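Local coordinates for ectonucleotide pyrophosphatase/phosphodiesterase family member 5 (Mus musculus, PDB 5VEO), which probably hydrolyses phosphodiester bonds of a restricted range of nucleotide substrates at a zinc-dependent active site, and binds AMP in this inactivated form, at residues A[149-157]-A[200-211]; A[177-185]-A[319-327]. The protein carries 1 engineered substitution. All coordinates share one frame; numbering follows the deposited sequence.

Contact 1: A[149-157]-A[200-211]; sequences FEDRVAKII and KLGYLIKMLKRA
Phe149 lies flat along the aliphatic chain of Lys200, the two side chains running past each other in opposite directions. Lys200 CB sits over one ring face, 3.9 Å from the centroid, while CD and CE carry on to Phe149 CB; the opposite face is backed by Val153 CG2 from its own helix. The next bump is the Tyr203 ring, which Glu150 crosses at about a right angle with its CG over one face, 3.8 Å from the centroid. Met207 CG covers the reverse face. The two helices, 149-157 and 200-210, run in the same general direction, crossing at -28° with axes 10.5 Å apart, packed side by side on one flank of the central sheet of this alkaline-phosphatase-like alpha/beta fold. Between them Val153 CG1 drops into a hollow formed by Tyr203 CE2, Leu204 CD1 (3.9 Å from CG1) and Met207 CB. One turn further on, Ile157 forks: with CG1 beside the backbone N (chi1 -62°), its CD1 reaches Leu208 CD2 at 3.7 Å, and CG2 meets Ala211 CB at 3.6 Å. Two waters bridge the polar ends: one joins Glu150 O to Tyr203 OH, the other Glu150 OE2 to Lys200 NZ, which also forms a salt bridge with Asp196.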
loop_
_atom_site.group_PDB
_atom_site.type_symbol
_atom_site.label_atom_id
_atom_site.label_comp_id
_atom_site.label_asym_id
_atom_site.label_seq_id
_atom_site.Cartn_x
_atom_site.Cartn_y
_atom_site.Cartn_z
ATOM N N PHE A 149 4.353 -0.655 18.449
ATOM C CA PHE A 149 4.361 0.646 17.803
ATOM C C PHE A 149 5.315 1.598 18.509
ATOM O O PHE A 149 6.065 2.337 17.860
ATOM C CB PHE A 149 2.957 1.229 17.806
ATOM C CG PHE A 149 2.865 2.522 17.102
ATOM C CD1 PHE A 149 2.810 3.710 17.815
ATOM C CD2 PHE A 149 2.851 2.567 15.722
ATOM C CE1 PHE A 149 2.715 4.918 17.154
ATOM C CE2 PHE A 149 2.761 3.774 15.059
ATOM C CZ PHE A 149 2.704 4.948 15.774
ATOM N N GLU A 150 5.314 1.569 19.843
ATOM C CA GLU A 150 6.154 2.470 20.621
ATOM C C GLU A 150 7.633 2.201 20.365
ATOM O O GLU A 150 8.444 3.137 20.294
ATOM C CB GLU A 150 5.804 2.328 22.104
ATOM C CG GLU A 150 4.357 2.769 22.454
ATOM C CD GLU A 150 3.254 1.836 21.938
ATOM O OE1 GLU A 150 3.520 0.621 21.742
ATOM O OE2 GLU A 150 2.108 2.343 21.717
ATOM N N ASP A 151 8.002 0.934 20.182
ATOM C CA ASP A 151 9.398 0.626 19.873
ATOM C C ASP A 151 9.765 1.082 18.465
ATOM O O ASP A 151 10.898 1.522 18.221
ATOM C CB ASP A 151 9.650 -0.870 20.043
ATOM C CG ASP A 151 9.850 -1.264 21.501
ATOM O OD1 ASP A 151 10.062 -0.362 22.328
ATOM O OD2 ASP A 151 9.807 -2.472 21.820
ATOM N N ARG A 152 8.827 0.960 17.516
ATOM C CA ARG A 152 9.080 1.459 16.169
ATOM C C ARG A 152 9.281 2.963 16.181
ATOM O O ARG A 152 10.206 3.479 15.541
ATOM C CB ARG A 152 7.922 1.079 15.234
ATOM C CG ARG A 152 7.762 -0.407 15.084
ATOM C CD ARG A 152 6.564 -0.793 14.201
ATOM N NE ARG A 152 6.091 -2.136 14.528
ATOM C CZ ARG A 152 5.366 -2.916 13.718
ATOM N NH1 ARG A 152 5.052 -2.528 12.490
ATOM N NH2 ARG A 152 4.983 -4.119 14.126
ATOM N N VAL A 153 8.424 3.683 16.916
ATOM C CA VAL A 153 8.567 5.130 17.054
ATOM C C VAL A 153 9.913 5.471 17.682
ATOM O O VAL A 153 10.603 6.404 17.249
ATOM C CB VAL A 153 7.403 5.691 17.878
ATOM C CG1 VAL A 153 7.653 7.132 18.280
ATOM C CG2 VAL A 153 6.123 5.584 17.056
ATOM N N ALA A 154 10.293 4.730 18.722
ATOM C CA ALA A 154 11.547 5.020 19.412
ATOM C C ALA A 154 12.724 4.966 18.453
ATOM O O ALA A 154 13.607 5.835 18.487
ATOM C CB ALA A 154 11.744 4.047 20.572
ATOM N N LYS A 155 12.758 3.956 17.582
ATOM C CA LYS A 155 13.849 3.858 16.619
ATOM C C LYS A 155 13.834 5.028 15.645
ATOM O O LYS A 155 14.880 5.613 15.337
ATOM C CB LYS A 155 13.763 2.531 15.873
ATOM C CG LYS A 155 14.089 1.344 16.745
ATOM C CD LYS A 155 15.601 1.378 17.074
ATOM C CE LYS A 155 16.024 0.557 18.266
ATOM N NZ LYS A 155 17.421 0.998 18.617
ATOM N N ILE A 156 12.651 5.372 15.121
ATOM C CA ILE A 156 12.549 6.508 14.215
ATOM C C ILE A 156 13.106 7.774 14.866
ATOM O O ILE A 156 13.850 8.535 14.235
ATOM C CB ILE A 156 11.079 6.694 13.779
ATOM C CG1 ILE A 156 10.672 5.550 12.845
ATOM C CG2 ILE A 156 10.861 8.074 13.158
ATOM C CD1 ILE A 156 11.248 5.615 11.442
ATOM N N ILE A 157 12.709 8.044 16.114
ATOM C CA ILE A 157 13.140 9.261 16.802
ATOM C C ILE A 157 14.643 9.224 17.018
ATOM O O ILE A 157 15.342 10.232 16.831
ATOM C CB ILE A 157 12.396 9.421 18.146
ATOM C CG1 ILE A 157 10.863 9.562 17.970
ATOM C CG2 ILE A 157 12.980 10.611 18.951
ATOM C CD1 ILE A 157 10.425 10.819 17.439
ATOM N N LYS A 200 -2.287 6.105 19.017
ATOM C CA LYS A 200 -0.896 5.878 18.618
ATOM C C LYS A 200 -0.339 7.062 17.842
ATOM O O LYS A 200 0.817 7.450 18.035
ATOM C CB LYS A 200 -0.794 4.602 17.798
ATOM C CG LYS A 200 -0.896 3.372 18.676
ATOM C CD LYS A 200 -0.859 2.116 17.872
ATOM C CE LYS A 200 -0.546 0.927 18.760
ATOM N NZ LYS A 200 -1.487 0.767 19.893
ATOM N N LEU A 201 -1.150 7.669 16.977
ATOM C CA LEU A 201 -0.712 8.885 16.318
ATOM C C LEU A 201 -0.406 9.967 17.348
ATOM O O LEU A 201 0.595 10.688 17.232
ATOM C CB LEU A 201 -1.776 9.346 15.320
ATOM C CG LEU A 201 -1.481 10.637 14.556
ATOM C CD1 LEU A 201 -0.153 10.557 13.784
ATOM C CD2 LEU A 201 -2.655 11.004 13.662
ATOM N N GLY A 202 -1.247 10.076 18.375
ATOM C CA GLY A 202 -0.982 11.020 19.455
ATOM C C GLY A 202 0.331 10.747 20.168
ATOM O O GLY A 202 1.068 11.676 20.509
ATOM N N TYR A 203 0.643 9.471 20.389
ATOM C CA TYR A 203 1.927 9.090 20.965
ATOM C C TYR A 203 3.092 9.559 20.092
ATOM O O TYR A 203 4.085 10.110 20.587
ATOM C CB TYR A 203 1.961 7.573 21.143
ATOM C CG TYR A 203 3.234 7.068 21.757
ATOM C CD1 TYR A 203 3.379 7.006 23.136
ATOM C CD2 TYR A 203 4.301 6.667 20.967
ATOM C CE1 TYR A 203 4.538 6.535 23.710
ATOM C CE2 TYR A 203 5.485 6.194 21.542
ATOM C CZ TYR A 203 5.591 6.143 22.910
ATOM O OH TYR A 203 6.743 5.685 23.490
ATOM N N LEU A 204 2.988 9.339 18.784
ATOM C CA LEU A 204 4.024 9.789 17.863
ATOM C C LEU A 204 4.190 11.304 17.922
ATOM O O LEU A 204 5.311 11.821 17.976
ATOM C CB LEU A 204 3.679 9.334 16.439
ATOM C CG LEU A 204 4.593 9.865 15.332
ATOM C CD1 LEU A 204 6.057 9.453 15.556
ATOM C CD2 LEU A 204 4.097 9.405 13.970
ATOM N N ILE A 205 3.078 12.032 17.908
ATOM C CA ILE A 205 3.144 13.486 17.995
ATOM C C ILE A 205 3.863 13.903 19.270
ATOM O O ILE A 205 4.749 14.759 19.247
ATOM C CB ILE A 205 1.734 14.088 17.934
ATOM C CG1 ILE A 205 1.115 13.816 16.571
ATOM C CG2 ILE A 205 1.781 15.589 18.240
ATOM C CD1 ILE A 205 -0.367 14.149 16.535
ATOM N N LYS A 206 3.468 13.315 20.399
ATOM C CA LYS A 206 4.088 13.643 21.683
ATOM C C LYS A 206 5.590 13.387 21.648
ATOM O O LYS A 206 6.384 14.200 22.142
ATOM C CB LYS A 206 3.418 12.819 22.786
ATOM C CG LYS A 206 3.880 13.091 24.205
ATOM C CD LYS A 206 3.153 12.160 25.218
ATOM C CE LYS A 206 3.765 10.743 25.276
ATOM N NZ LYS A 206 3.213 9.813 26.334
ATOM N N MET A 207 6.007 12.268 21.052
ATOM C CA MET A 207 7.431 11.954 21.011
ATOM C C MET A 207 8.196 12.863 20.056
ATOM O O MET A 207 9.356 13.203 20.327
ATOM C CB MET A 207 7.631 10.490 20.632
ATOM C CG MET A 207 7.122 9.557 21.684
ATOM S SD MET A 207 8.094 9.765 23.187
ATOM C CE MET A 207 6.934 9.288 24.439
ATOM N N LEU A 208 7.582 13.262 18.944
ATOM C CA LEU A 208 8.208 14.236 18.062
ATOM C C LEU A 208 8.394 15.562 18.781
ATOM O O LEU A 208 9.428 16.219 18.632
ATOM C CB LEU A 208 7.371 14.441 16.801
ATOM C CG LEU A 208 7.383 13.268 15.812
ATOM C CD1 LEU A 208 6.259 13.429 14.780
ATOM C CD2 LEU A 208 8.712 13.086 15.090
ATOM N N LYS A 209 7.409 15.967 19.581
ATOM C CA LYS A 209 7.543 17.223 20.312
ATOM C C LYS A 209 8.629 17.119 21.372
ATOM O O LYS A 209 9.447 18.037 21.529
ATOM C CB LYS A 209 6.210 17.609 20.939
ATOM C CG LYS A 209 5.202 18.103 19.913
ATOM C CD LYS A 209 3.900 18.483 20.584
ATOM C CE LYS A 209 2.911 19.100 19.609
ATOM N NZ LYS A 209 1.615 19.328 20.289
ATOM N N ARG A 210 8.649 16.019 22.122
ATOM C CA ARG A 210 9.650 15.838 23.174
ATOM C C ARG A 210 11.068 15.864 22.609
ATOM O O ARG A 210 11.996 16.350 23.272
ATOM C CB ARG A 210 9.360 14.527 23.926
ATOM C CG ARG A 210 10.402 14.102 24.960
ATOM C CD ARG A 210 9.987 12.799 25.666
ATOM N NE ARG A 210 10.814 11.663 25.248
ATOM C CZ ARG A 210 10.791 10.456 25.814
ATOM N NH1 ARG A 210 9.980 10.202 26.835
ATOM N NH2 ARG A 210 11.591 9.498 25.362
ATOM N N ALA A 211 11.256 15.360 21.390
ATOM C CA ALA A 211 12.557 15.337 20.732
ATOM C C ALA A 211 12.865 16.611 19.944
ATOM O O ALA A 211 13.885 16.661 19.251
ATOM C CB ALA A 211 12.655 14.128 19.791
HETATM O O HOH W 1 8.761 5.397 21.752
HETATM O O HOH W 2 -0.062 1.109 22.318
#

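Contact 2: A[177-185]-A[319-327]; sequences DDTGHDVGP and DFLLGNHGY. With ZN (zinc ion), chain D; ZN (zinc ion), chain F; AMP (adenosine monophosphate), chain Q.
His181 overlaps Leu321 at an oblique angle, ND1 lying 3.7 Å from Leu321 CD1, while its NE2 binds a zinc ion at 2.0 Å. This is one metal centre of the two-zinc active site of the alkaline phosphatase superfamily: Asp177, through OD1 and OD2, and His325 NE2 join it on the metal, and AMP O2P also binds there. The two imidazoles meet rim to rim, their planes at 45°, and converge on the zinc. At the far side of the His181 ring, ND1 donates to Gly323 O over 2.8 Å, 20° out of the ring plane; this bond and the zinc between them hold the ring's rotation. Gly323 N returns a bond to His181 O. The backbones are so close that Gly323 CA lies 3.4 Å from Gly180 O, leaving no room for a CB there. Asn324 OD1 lies in the His181 ring plane, 3.2 Å from CE1 of that ring, and accepts from His325 N, which sits above the amide carbonyl plane; an alanine here would probably leave that N-H without its side-chain acceptor and the His181 edge without its polar neighbour. Thr56 O holds His325 ND1. A further zinc ion, outside that pair, is bound by Asp178 OD1 at 2.6 Å and by AMP O3' at 2.2 Å.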
loop_
_atom_site.group_PDB
_atom_site.type_symbol
_atom_site.label_atom_id
_atom_site.label_comp_id
_atom_site.label_asym_id
_atom_site.label_seq_id
_atom_site.Cartn_x
_atom_site.Cartn_y
_atom_site.Cartn_z
ATOM N N ASP A 177 -5.730 -2.395 9.242
ATOM C CA ASP A 177 -5.911 -3.471 8.262
ATOM C C ASP A 177 -6.257 -4.803 8.926
ATOM O O ASP A 177 -7.201 -5.494 8.516
ATOM C CB ASP A 177 -4.648 -3.611 7.416
ATOM C CG ASP A 177 -4.770 -4.681 6.357
ATOM O OD1 ASP A 177 -5.406 -4.419 5.313
ATOM O OD2 ASP A 177 -4.202 -5.789 6.544
ATOM N N ASP A 178 -5.475 -5.201 9.933
ATOM C CA ASP A 178 -5.635 -6.530 10.526
ATOM C C ASP A 178 -7.044 -6.721 11.075
ATOM O O ASP A 178 -7.720 -7.712 10.775
ATOM C CB ASP A 178 -4.615 -6.728 11.648
ATOM C CG ASP A 178 -3.287 -7.251 11.158
ATOM O OD1 ASP A 178 -3.187 -7.632 9.975
ATOM O OD2 ASP A 178 -2.346 -7.293 11.971
ATOM N N THR A 179 -7.487 -5.796 11.920
ATOM C CA THR A 179 -8.826 -5.908 12.487
ATOM C C THR A 179 -9.902 -5.701 11.423
ATOM O O THR A 179 -10.958 -6.346 11.468
ATOM C CB THR A 179 -8.964 -4.919 13.645
ATOM O OG1 THR A 179 -8.092 -5.320 14.712
ATOM C CG2 THR A 179 -10.392 -4.873 14.159
ATOM N N GLY A 180 -9.672 -4.790 10.475
ATOM C CA GLY A 180 -10.619 -4.615 9.380
ATOM C C GLY A 180 -10.914 -5.911 8.644
ATOM O O GLY A 180 -12.064 -6.202 8.303
ATOM N N HIS A 181 -9.877 -6.713 8.391
ATOM C CA HIS A 181 -10.091 -8.023 7.781
ATOM C C HIS A 181 -10.956 -8.909 8.665
ATOM O O HIS A 181 -11.842 -9.615 8.176
ATOM C CB HIS A 181 -8.766 -8.728 7.530
ATOM C CG HIS A 181 -7.992 -8.223 6.352
ATOM N ND1 HIS A 181 -8.449 -8.318 5.057
ATOM C CD2 HIS A 181 -6.767 -7.646 6.278
ATOM C CE1 HIS A 181 -7.545 -7.817 4.235
ATOM N NE2 HIS A 181 -6.508 -7.415 4.947
ATOM N N ASP A 182 -10.660 -8.930 9.964
ATOM C CA ASP A 182 -11.285 -9.881 10.876
ATOM C C ASP A 182 -12.766 -9.589 11.074
ATOM O O ASP A 182 -13.591 -10.510 11.104
ATOM C CB ASP A 182 -10.572 -9.847 12.227
ATOM C CG ASP A 182 -9.206 -10.495 12.191
ATOM O OD1 ASP A 182 -8.915 -11.234 11.222
ATOM O OD2 ASP A 182 -8.420 -10.272 13.139
ATOM N N VAL A 183 -13.117 -8.325 11.289
ATOM C CA VAL A 183 -14.486 -7.981 11.652
ATOM C C VAL A 183 -15.261 -7.316 10.527
ATOM O O VAL A 183 -16.504 -7.313 10.579
ATOM C CB VAL A 183 -14.532 -7.109 12.925
ATOM C CG1 VAL A 183 -13.824 -7.821 14.062
ATOM C CG2 VAL A 183 -13.969 -5.711 12.680
ATOM N N GLY A 184 -14.590 -6.787 9.510
ATOM C CA GLY A 184 -15.238 -6.031 8.470
ATOM C C GLY A 184 -15.350 -4.560 8.833
ATOM O O GLY A 184 -15.545 -4.203 10.002
ATOM N N PRO A 185 -15.205 -3.672 7.841
ATOM C CA PRO A 185 -15.205 -2.232 8.149
ATOM C C PRO A 185 -16.542 -1.706 8.651
ATOM O O PRO A 185 -16.582 -0.598 9.227
ATOM C CB PRO A 185 -14.830 -1.587 6.813
ATOM C CG PRO A 185 -15.238 -2.595 5.772
ATOM C CD PRO A 185 -15.016 -3.931 6.398
ATOM N N ASP A 319 -9.947 -19.454 2.173
ATOM C CA ASP A 319 -10.039 -18.427 3.202
ATOM C C ASP A 319 -11.182 -17.463 2.917
ATOM O O ASP A 319 -11.455 -17.120 1.762
ATOM C CB ASP A 319 -8.732 -17.649 3.288
ATOM C CG ASP A 319 -7.561 -18.521 3.693
ATOM O OD1 ASP A 319 -7.642 -19.165 4.765
ATOM O OD2 ASP A 319 -6.565 -18.560 2.934
ATOM N N PHE A 320 -11.849 -17.025 3.979
ATOM C CA PHE A 320 -12.840 -15.969 3.892
ATOM C C PHE A 320 -12.629 -14.987 5.035
ATOM O O PHE A 320 -12.430 -15.393 6.181
ATOM C CB PHE A 320 -14.266 -16.522 3.931
ATOM C CG PHE A 320 -15.300 -15.453 4.012
ATOM C CD1 PHE A 320 -15.780 -14.853 2.867
ATOM C CD2 PHE A 320 -15.754 -15.013 5.235
ATOM C CE1 PHE A 320 -16.712 -13.838 2.940
ATOM C CE2 PHE A 320 -16.677 -13.990 5.317
ATOM C CZ PHE A 320 -17.155 -13.403 4.158
ATOM N N LEU A 321 -12.696 -13.697 4.720
ATOM C CA LEU A 321 -12.569 -12.627 5.697
ATOM C C LEU A 321 -13.720 -11.647 5.528
ATOM O O LEU A 321 -14.148 -11.373 4.407
ATOM C CB LEU A 321 -11.249 -11.865 5.518
ATOM C CG LEU A 321 -9.981 -12.700 5.653
ATOM C CD1 LEU A 321 -8.767 -11.965 5.114
ATOM C CD2 LEU A 321 -9.765 -13.074 7.092
ATOM N N LEU A 322 -14.177 -11.070 6.650
ATOM C CA LEU A 322 -15.307 -10.149 6.610
ATOM C C LEU A 322 -14.929 -8.786 6.043
ATOM O O LEU A 322 -15.812 -8.042 5.604
ATOM C CB LEU A 322 -15.899 -9.986 8.007
ATOM C CG LEU A 322 -16.773 -11.160 8.467
ATOM C CD1 LEU A 322 -17.002 -11.025 9.957
ATOM C CD2 LEU A 322 -18.082 -11.178 7.691
ATOM N N GLY A 323 -13.654 -8.440 6.030
ATOM C CA GLY A 323 -13.183 -7.264 5.323
ATOM C C GLY A 323 -12.112 -7.644 4.317
ATOM O O GLY A 323 -11.249 -8.490 4.597
ATOM N N ASN A 324 -12.139 -6.994 3.161
ATOM C CA ASN A 324 -11.017 -7.163 2.256
ATOM C C ASN A 324 -10.846 -5.947 1.353
ATOM O O ASN A 324 -11.649 -5.001 1.343
ATOM C CB ASN A 324 -11.156 -8.448 1.429
ATOM C CG ASN A 324 -9.801 -9.021 0.990
ATOM O OD1 ASN A 324 -8.728 -8.563 1.400
ATOM N ND2 ASN A 324 -9.858 -10.006 0.109
ATOM N N HIS A 325 -9.756 -5.992 0.599
ATOM C CA HIS A 325 -9.346 -4.937 -0.309
ATOM C C HIS A 325 -8.570 -5.605 -1.438
ATOM O O HIS A 325 -8.329 -6.813 -1.416
ATOM C CB HIS A 325 -8.513 -3.888 0.442
ATOM C CG HIS A 325 -7.339 -4.484 1.148
ATOM N ND1 HIS A 325 -6.115 -4.641 0.540
ATOM C CD2 HIS A 325 -7.233 -5.070 2.365
ATOM C CE1 HIS A 325 -5.284 -5.243 1.379
ATOM N NE2 HIS A 325 -5.946 -5.530 2.484
ATOM N N GLY A 326 -8.158 -4.809 -2.409
ATOM C CA GLY A 326 -7.595 -5.316 -3.646
ATOM C C GLY A 326 -8.422 -4.979 -4.860
ATOM O O GLY A 326 -7.916 -5.071 -5.989
ATOM N N TYR A 327 -9.661 -4.542 -4.640
ATOM C CA TYR A 327 -10.609 -4.180 -5.678
ATOM C C TYR A 327 -10.153 -2.953 -6.480
ATOM O O TYR A 327 -9.218 -2.232 -6.122
ATOM C CB TYR A 327 -11.971 -3.892 -5.048
ATOM C CG TYR A 327 -12.499 -5.031 -4.205
ATOM C CD1 TYR A 327 -13.191 -6.082 -4.787
ATOM C CD2 TYR A 327 -12.286 -5.074 -2.841
ATOM C CE1 TYR A 327 -13.672 -7.137 -4.025
ATOM C CE2 TYR A 327 -12.756 -6.122 -2.074
ATOM C CZ TYR A 327 -13.447 -7.149 -2.664
ATOM O OH TYR A 327 -13.904 -8.191 -1.897
HETATM ZN ZN ZN D . -5.063 -6.205 4.219
HETATM ZN ZN ZN F . -0.751 -8.535 10.062
HETATM P P AMP Q . -2.308 -6.231 2.966
HETATM O O1P AMP Q . -2.194 -6.348 1.476
HETATM O O2P AMP Q . -3.462 -7.078 3.515
HETATM O O3P AMP Q . -2.418 -4.787 3.449
HETATM O "O5'" AMP Q . -0.967 -6.807 3.625
HETATM C "C5'" AMP Q . -0.584 -6.352 4.931
HETATM C "C4'" AMP Q . 0.076 -7.410 5.771
HETATM O "O4'" AMP Q . 1.405 -7.593 5.302
HETATM C "C3'" AMP Q . 0.218 -7.012 7.242
HETATM O "O3'" AMP Q . -0.688 -7.741 8.041
HETATM C "C2'" AMP Q . 1.660 -7.375 7.612
HETATM O "O2'" AMP Q . 1.796 -8.173 8.756
HETATM C "C1'" AMP Q . 2.170 -8.083 6.373
HETATM N N9 AMP Q . 3.565 -7.817 6.100
HETATM C C8 AMP Q . 4.132 -6.639 5.787
HETATM N N7 AMP Q . 5.461 -6.811 5.582
HETATM C C5 AMP Q . 5.709 -8.135 5.769
HETATM C C6 AMP Q . 6.889 -9.021 5.705
HETATM N N6 AMP Q . 8.094 -8.510 5.396
HETATM N N1 AMP Q . 6.725 -10.331 5.959
HETATM C C2 AMP Q . 5.532 -10.872 6.266
HETATM N N3 AMP Q . 4.407 -10.142 6.337
HETATM C C4 AMP Q . 4.462 -8.789 6.113
HETATM O O HOH W 3 -13.462 -12.588 9.208
HETATM O O HOH W 4 -0.820 -10.751 9.255
HETATM O O HOH W 5 -0.196 -10.721 11.087
HETATM O O HOH W 6 -1.285 -9.213 12.276
#

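Contact 1 and contact 2 lie about 28 Å apart between centres, and their nearest atoms stay about 8 Å from each other, so neither touches the other. Their segments alternate along the chain: helix 149-160 leads through strand 168-173 to the metal-binding helix 177-183, which is followed by helix 190-210. Val183 packs on Met190 of that long helix, whose later part is one side of contact 1. Strand 168-173 lies under contact 1, receiving Phe149 and Lys200 on Trp173 and Val153 on Leu171. Of the two, only contact 2 supplies zinc ligands and touches AMP; contact 1 is helix packing away from the pocket. Asp22, Asp224 and His225 hold the neighbouring zinc ion of the two-metal centre.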